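Probable threonyl-tRNA synthetase 1 (PDB 3A32) probably catalyses the ATP-dependent attachment of threonine to tRNA(Thr), working as a zinc-containing homodimer that lacks a domain for editing mischarged tRNA. Local coordinates at residues F291-V296 and V306-R311. Residues are numbered along the deposited sequence; the frame is centred on the assembly and turned at random.
Sequences FRLYDV and VYIIHR. With ZN (zinc ion), chain G.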
loop_
_atom_site.group_PDB
_atom_site.type_symbol
_atom_site.label_atom_id
_atom_site.label_comp_id
_atom_site.label_asym_id
_atom_site.label_seq_id
_atom_site.Cartn_x
_atom_site.Cartn_y
_atom_site.Cartn_z
ATOM N N PHE A 291 -15.328 -23.173 -9.830
ATOM C CA PHE A 291 -15.402 -22.002 -10.715
ATOM C C PHE A 291 -15.293 -22.360 -12.200
ATOM O O PHE A 291 -15.112 -21.475 -13.024
ATOM C CB PHE A 291 -14.276 -21.025 -10.378
ATOM C CG PHE A 291 -14.529 -20.228 -9.127
ATOM C CD1 PHE A 291 -15.303 -19.067 -9.172
ATOM C CD2 PHE A 291 -14.030 -20.667 -7.901
ATOM C CE1 PHE A 291 -15.528 -18.332 -8.020
ATOM C CE2 PHE A 291 -14.263 -19.948 -6.746
ATOM C CZ PHE A 291 -15.012 -18.789 -6.799
ATOM N N ARG A 292 -15.353 -23.658 -12.521
ATOM C CA ARG A 292 -15.423 -24.141 -13.877
ATOM C C ARG A 292 -14.224 -23.695 -14.702
ATOM O O ARG A 292 -14.355 -23.375 -15.894
ATOM C CB ARG A 292 -16.781 -23.762 -14.492
ATOM C CG ARG A 292 -17.931 -24.494 -13.760
ATOM C CD ARG A 292 -19.213 -23.682 -13.815
ATOM N NE ARG A 292 -20.327 -24.198 -12.992
ATOM C CZ ARG A 292 -21.587 -23.771 -13.104
ATOM N NH1 ARG A 292 -21.901 -22.853 -14.009
ATOM N NH2 ARG A 292 -22.545 -24.260 -12.326
ATOM N N LEU A 293 -13.043 -23.738 -14.079
ATOM C CA LEU A 293 -11.803 -23.300 -14.723
ATOM C C LEU A 293 -11.259 -24.277 -15.740
ATOM O O LEU A 293 -10.637 -23.864 -16.727
ATOM C CB LEU A 293 -10.730 -22.962 -13.681
ATOM C CG LEU A 293 -11.154 -21.905 -12.622
ATOM C CD1 LEU A 293 -9.976 -21.537 -11.748
ATOM C CD2 LEU A 293 -11.809 -20.641 -13.334
ATOM N N TYR A 294 -11.466 -25.566 -15.466
ATOM C CA TYR A 294 -11.079 -26.647 -16.365
ATOM C C TYR A 294 -11.859 -26.514 -17.712
ATOM O O TYR A 294 -11.276 -26.634 -18.762
ATOM C CB TYR A 294 -11.348 -28.010 -15.725
ATOM C CG TYR A 294 -10.404 -28.464 -14.626
ATOM C CD1 TYR A 294 -9.055 -28.138 -14.653
ATOM C CD2 TYR A 294 -10.871 -29.240 -13.561
ATOM C CE1 TYR A 294 -8.200 -28.554 -13.670
ATOM C CE2 TYR A 294 -10.016 -29.681 -12.570
ATOM C CZ TYR A 294 -8.680 -29.331 -12.630
ATOM O OH TYR A 294 -7.776 -29.773 -11.681
ATOM N N ASP A 295 -13.167 -26.255 -17.615
ATOM C CA ASP A 295 -14.038 -25.941 -18.751
ATOM C C ASP A 295 -13.576 -24.700 -19.497
ATOM O O ASP A 295 -13.301 -24.772 -20.700
ATOM C CB ASP A 295 -15.501 -25.818 -18.298
ATOM C CG ASP A 295 -16.090 -27.172 -17.886
ATOM O OD1 ASP A 295 -15.588 -28.211 -18.378
ATOM O OD2 ASP A 295 -17.030 -27.208 -17.057
ATOM N N VAL A 296 -13.438 -23.591 -18.769
ATOM C CA VAL A 296 -13.020 -22.320 -19.338
ATOM C C VAL A 296 -11.658 -22.393 -20.045
ATOM O O VAL A 296 -11.499 -21.902 -21.161
ATOM C CB VAL A 296 -13.088 -21.178 -18.250
ATOM C CG1 VAL A 296 -12.207 -20.019 -18.638
ATOM C CG2 VAL A 296 -14.523 -20.734 -18.066
ATOM N N VAL A 306 -4.000 -28.441 -16.850
ATOM C CA VAL A 306 -3.750 -27.142 -16.242
ATOM C C VAL A 306 -3.834 -27.289 -14.713
ATOM O O VAL A 306 -4.577 -28.128 -14.204
ATOM C CB VAL A 306 -4.734 -26.051 -16.775
ATOM C CG1 VAL A 306 -6.162 -26.324 -16.345
ATOM C CG2 VAL A 306 -4.317 -24.625 -16.329
ATOM N N TYR A 307 -3.084 -26.450 -13.991
ATOM C CA TYR A 307 -3.078 -26.470 -12.522
ATOM C C TYR A 307 -3.385 -25.108 -11.938
ATOM O O TYR A 307 -3.019 -24.083 -12.518
ATOM C CB TYR A 307 -1.716 -26.996 -11.987
ATOM C CG TYR A 307 -1.445 -28.413 -12.468
ATOM C CD1 TYR A 307 -1.961 -29.519 -11.777
ATOM C CD2 TYR A 307 -0.746 -28.641 -13.664
ATOM C CE1 TYR A 307 -1.762 -30.801 -12.249
ATOM C CE2 TYR A 307 -0.534 -29.915 -14.139
ATOM C CZ TYR A 307 -1.055 -30.993 -13.424
ATOM O OH TYR A 307 -0.848 -32.267 -13.896
ATOM N N ILE A 308 -4.044 -25.128 -10.779
ATOM C CA ILE A 308 -4.365 -23.952 -9.994
ATOM C C ILE A 308 -3.527 -23.984 -8.699
ATOM O O ILE A 308 -3.508 -24.986 -7.946
ATOM C CB ILE A 308 -5.874 -23.876 -9.682
ATOM C CG1 ILE A 308 -6.677 -23.326 -10.855
ATOM C CG2 ILE A 308 -6.123 -22.893 -8.549
ATOM C CD1 ILE A 308 -6.716 -24.147 -12.174
ATOM N N ILE A 309 -2.805 -22.893 -8.458
ATOM C CA ILE A 309 -1.911 -22.856 -7.335
ATOM C C ILE A 309 -2.191 -21.621 -6.466
ATOM O O ILE A 309 -2.367 -20.521 -6.980
ATOM C CB ILE A 309 -0.413 -22.902 -7.807
ATOM C CG1 ILE A 309 -0.099 -24.242 -8.463
ATOM C CG2 ILE A 309 0.552 -22.606 -6.635
ATOM C CD1 ILE A 309 1.241 -24.331 -9.181
ATOM N N HIS A 310 -2.258 -21.849 -5.163
ATOM C CA HIS A 310 -2.154 -20.812 -4.133
ATOM C C HIS A 310 -0.692 -20.802 -3.704
ATOM O O HIS A 310 -0.119 -21.870 -3.511
ATOM C CB HIS A 310 -2.891 -21.239 -2.863
ATOM C CG HIS A 310 -4.313 -21.673 -3.058
ATOM N ND1 HIS A 310 -5.379 -20.856 -2.761
ATOM C CD2 HIS A 310 -4.847 -22.861 -3.448
ATOM C CE1 HIS A 310 -6.506 -21.512 -2.970
ATOM N NE2 HIS A 310 -6.208 -22.736 -3.375
ATOM N N ARG A 311 -0.081 -19.628 -3.523
ATOM C CA ARG A 311 1.293 -19.589 -3.005
ATOM C C ARG A 311 1.560 -18.338 -2.194
ATOM O O ARG A 311 1.074 -17.283 -2.538
ATOM C CB ARG A 311 2.317 -19.738 -4.142
ATOM C CG ARG A 311 2.197 -18.774 -5.341
ATOM C CD ARG A 311 3.253 -17.647 -5.326
ATOM N NE ARG A 311 3.039 -16.574 -4.341
ATOM C CZ ARG A 311 3.859 -15.526 -4.184
ATOM N NH1 ARG A 311 4.946 -15.388 -4.956
ATOM N NH2 ARG A 311 3.589 -14.602 -3.265
HETATM ZN ZN ZN G . -5.582 -18.869 -2.237
HETATM O O HOH W 1 -5.139 -29.432 -11.840
HETATM O O HOH W 2 -4.004 -18.246 -1.135
#
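Beside the zinc site of the catalytic core, the first turn of helix 293-301 packs on strand 306-316 through Leu293 with Ile308 and Tyr294 with Val306. Leu293 CD1 reaches Ile308 CG1 at 3.9 Å, the two side chains crossing at about a right angle. The Tyr294 ring brings CD1 to 3.8 Å from Val306 CG1. Its edge, at CE1, faces Val306 O. With CG anti to its carbonyl carbon (chi1 -74°), the Tyr294 ring comes nearer the strand at its hydroxyl end than at CB. One water donates to both Tyr294 OH, at 2.7 Å, and Val306 O, at 2.8 Å, bridging helix and strand. Glu224 also hydrogen-bonds Tyr294 OH and probably helps fix the ring. Arg292, with positive phi, is the C-prime residue of the Schellman motif ending helix 287-290 and the N-cap of the next helix. Further along the strand, His310 ND1 binds zinc at 2.1 Å, with Cys112, His166 and a water completing the site. Asp284 hydrogen-bonds His310 NE2 and probably orients the imidazole. Strand 306-316 lies between antiparallel neighbours in the core sheet of the class II aminoacyl-tRNA synthetase fold, and the Cys-His-His zinc site is characteristic of threonyl-tRNA synthetases.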